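Local coordinates for protein acetyltransferase, GNAT family (Streptococcus agalactiae 2603V/R, PDB 2Q7B) that probably transfers an acetyl group to an amine, as expected of an N-acetyltransferase of the GNAT family, though its substrate is not established, at residues Y41-E46 against I51-Q56. Residues are numbered along the deposited sequence; the frame is centred on the assembly and turned at random. Where two conformers were deposited one is given.
Sequences YCQNIE and IKMAEQ
Two donors hold Gln-56 OE1: Gln-43 NE2, at 3.0 Å, and Lys-100 NZ. The bond within the contact is returned by Gln-56 NE2, which donates to Gln-43 OE1 at a short 2.7 Å. The two primary amides come from opposite directions and lie nearly coplanar, their planes 2° apart. Within the pair, each oxygen is met on a lone pair in its carbonyl plane. This closes a flat ring of two hydrogen bonds. Gln-43 reaches across with its chain extended beyond CG (chi2 180°).

The next residue of the helix makes a second amide pair, this time with main chain. Asn-44 OD1 takes the N-H of Ile-51 at 2.8 Å, and Asn-44 ND2 donates to Ile-51 O at 3.0 Å. The amide thus bonds both the N-H and the C=O of Ile-51. The N-H comes in tilted 16° from the carbonyl plane of Asn-44. Asn-40 OD1 accepts a further bond from Asn-44 ND2.

Ile-51 packs against the amide of Gln-43. Its CD1 lies 3.5 Å from Gln-43 NE2, and the two side chains cross at about a right angle. The selenomethionine methyl, Met-53 CE, approaches Gln-43 OE1 more loosely, at 4.2 Å.

The contact ties the last turn of helix 29-46, widened to a pi-type turn where Glu-46 N bonds Tyr-41 O, to the loop that leads to helix 62-67. Asp-37 of the second subunit receives the backbone N-H groups of Met-53 and Ala-54. Each buried glutamine amide uses its oxygen and one N-H in the pair; Gln-43 NE2 also donates to a bound citrate, probably from crystallisation. Lys-100 is a donor, consistent with oxygen at that end of Gln-56; the pairing then sets the amide of Gln-43.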
loop_
_atom_site.group_PDB
_atom_site.type_symbol
_atom_site.label_atom_id
_atom_site.label_comp_id
_atom_site.label_asym_id
_atom_site.label_seq_id
_atom_site.Cartn_x
_atom_site.Cartn_y
_atom_site.Cartn_z
ATOM N N TYR A 41 2.847 -4.381 8.151
ATOM C CA TYR A 41 2.906 -4.795 9.535
ATOM C C TYR A 41 4.179 -5.650 9.829
ATOM O O TYR A 41 4.961 -5.379 10.744
ATOM C CB TYR A 41 1.610 -5.547 9.946
ATOM C CG TYR A 41 1.783 -6.126 11.322
ATOM C CD1 TYR A 41 1.585 -5.342 12.453
ATOM C CD2 TYR A 41 2.273 -7.419 11.494
ATOM C CE1 TYR A 41 1.831 -5.844 13.726
ATOM C CE2 TYR A 41 2.513 -7.927 12.759
ATOM C CZ TYR A 41 2.295 -7.131 13.861
ATOM O OH TYR A 41 2.535 -7.641 15.101
ATOM N N CYS A 42 4.373 -6.690 9.043
ATOM C CA CYS A 42 5.480 -7.601 9.241
ATOM C C CYS A 42 6.823 -6.941 9.038
ATOM O O CYS A 42 7.728 -7.142 9.828
ATOM C CB CYS A 42 5.361 -8.790 8.293
ATOM S SG CYS A 42 3.992 -9.858 8.670
ATOM N N GLN A 43 6.954 -6.155 7.972
ATOM C CA GLN A 43 8.215 -5.503 7.668
ATOM C C GLN A 43 8.528 -4.331 8.557
ATOM O O GLN A 43 9.659 -4.182 9.010
ATOM C CB GLN A 43 8.231 -4.998 6.227
ATOM C CG GLN A 43 8.219 -6.104 5.181
ATOM C CD GLN A 43 8.234 -5.590 3.750
ATOM O OE1 GLN A 43 7.700 -4.509 3.442
ATOM N NE2 GLN A 43 8.822 -6.387 2.853
ATOM N N ASN A 44 7.517 -3.507 8.807
ATOM C CA ASN A 44 7.756 -2.203 9.403
ATOM C C ASN A 44 7.259 -1.931 10.800
ATOM O O ASN A 44 7.805 -1.057 11.466
ATOM C CB ASN A 44 7.209 -1.138 8.469
ATOM C CG ASN A 44 7.880 -1.161 7.108
ATOM O OD1 ASN A 44 9.085 -1.311 7.024
ATOM N ND2 ASN A 44 7.095 -1.006 6.034
ATOM N N ILE A 45 6.215 -2.628 11.225
ATOM C CA ILE A 45 5.696 -2.455 12.578
ATOM C C ILE A 45 6.341 -3.502 13.474
ATOM O O ILE A 45 6.896 -3.181 14.516
ATOM C CB ILE A 45 4.153 -2.534 12.617
ATOM C CG1 ILE A 45 3.582 -1.366 11.788
ATOM C CG2 ILE A 45 3.662 -2.462 14.087
ATOM C CD1 ILE A 45 2.108 -1.387 11.628
ATOM N N GLU A 46 6.312 -4.750 13.025
ATOM C CA GLU A 46 6.878 -5.851 13.785
ATOM C C GLU A 46 8.395 -5.933 13.673
ATOM O O GLU A 46 9.068 -5.936 14.689
ATOM C CB GLU A 46 6.249 -7.170 13.342
ATOM C CG GLU A 46 6.648 -8.335 14.213
ATOM C CD GLU A 46 6.113 -9.653 13.730
ATOM O OE1 GLU A 46 5.921 -9.851 12.515
ATOM O OE2 GLU A 46 5.929 -10.509 14.593
ATOM N N ILE A 51 10.948 -0.681 5.084
ATOM C CA ILE A 51 10.901 -1.004 3.669
ATOM C C ILE A 51 9.742 -0.237 3.044
ATOM O O ILE A 51 8.623 -0.268 3.543
ATOM C CB ILE A 51 10.741 -2.522 3.406
ATOM C CG1 ILE A 51 11.940 -3.281 3.974
ATOM C CG2 ILE A 51 10.608 -2.788 1.905
ATOM C CD1 ILE A 51 11.778 -4.808 3.973
ATOM N N LYS A 52 10.015 0.458 1.948
ATOM C CA LYS A 52 8.981 1.216 1.248
ATOM C C LYS A 52 8.294 0.316 0.241
ATOM O O LYS A 52 8.912 -0.615 -0.304
ATOM C CB LYS A 52 9.585 2.422 0.523
ATOM C CG LYS A 52 10.422 3.372 1.352
ATOM C CD LYS A 52 9.705 3.953 2.549
ATOM C CE LYS A 52 10.682 4.836 3.368
HETATM N N MSE A 53 7.020 0.588 -0.022
HETATM C CA MSE A 53 6.268 -0.164 -1.007
HETATM C C MSE A 53 6.867 0.067 -2.418
HETATM O O MSE A 53 6.812 -0.823 -3.264
HETATM C CB MSE A 53 4.782 0.222 -0.979
HETATM C CG MSE A 53 4.092 -0.124 0.346
HETATM SE SE MSE A 53 4.097 -2.051 0.609
HETATM C CE MSE A 53 4.536 -2.078 2.188
ATOM N N ALA A 54 7.458 1.241 -2.655
ATOM C CA ALA A 54 8.136 1.537 -3.926
ATOM C C ALA A 54 9.335 0.600 -4.161
ATOM O O ALA A 54 9.736 0.406 -5.303
ATOM C CB ALA A 54 8.579 2.988 -3.994
ATOM N N GLU A 55 9.890 0.026 -3.089
ATOM C CA GLU A 55 10.986 -0.934 -3.194
ATOM C C GLU A 55 10.489 -2.335 -3.536
ATOM O O GLU A 55 11.300 -3.238 -3.729
ATOM C CB GLU A 55 11.781 -1.034 -1.884
ATOM C CG GLU A 55 12.433 0.241 -1.407
ATOM C CD GLU A 55 13.106 0.054 -0.055
ATOM O OE1 GLU A 55 13.958 -0.857 0.074
ATOM O OE2 GLU A 55 12.785 0.828 0.877
ATOM N N GLN A 56 9.171 -2.526 -3.610
ATOM C CA GLN A 56 8.593 -3.829 -3.912
ATOM C C GLN A 56 7.282 -3.607 -4.634
ATOM O O GLN A 56 6.236 -4.134 -4.260
ATOM C CB GLN A 56 8.419 -4.646 -2.634
ATOM C CG GLN A 56 7.731 -3.862 -1.517
ATOM C CD GLN A 56 7.781 -4.522 -0.166
ATOM O OE1 GLN A 56 8.341 -5.608 -0.006
ATOM N NE2 GLN A 56 7.167 -3.861 0.830
#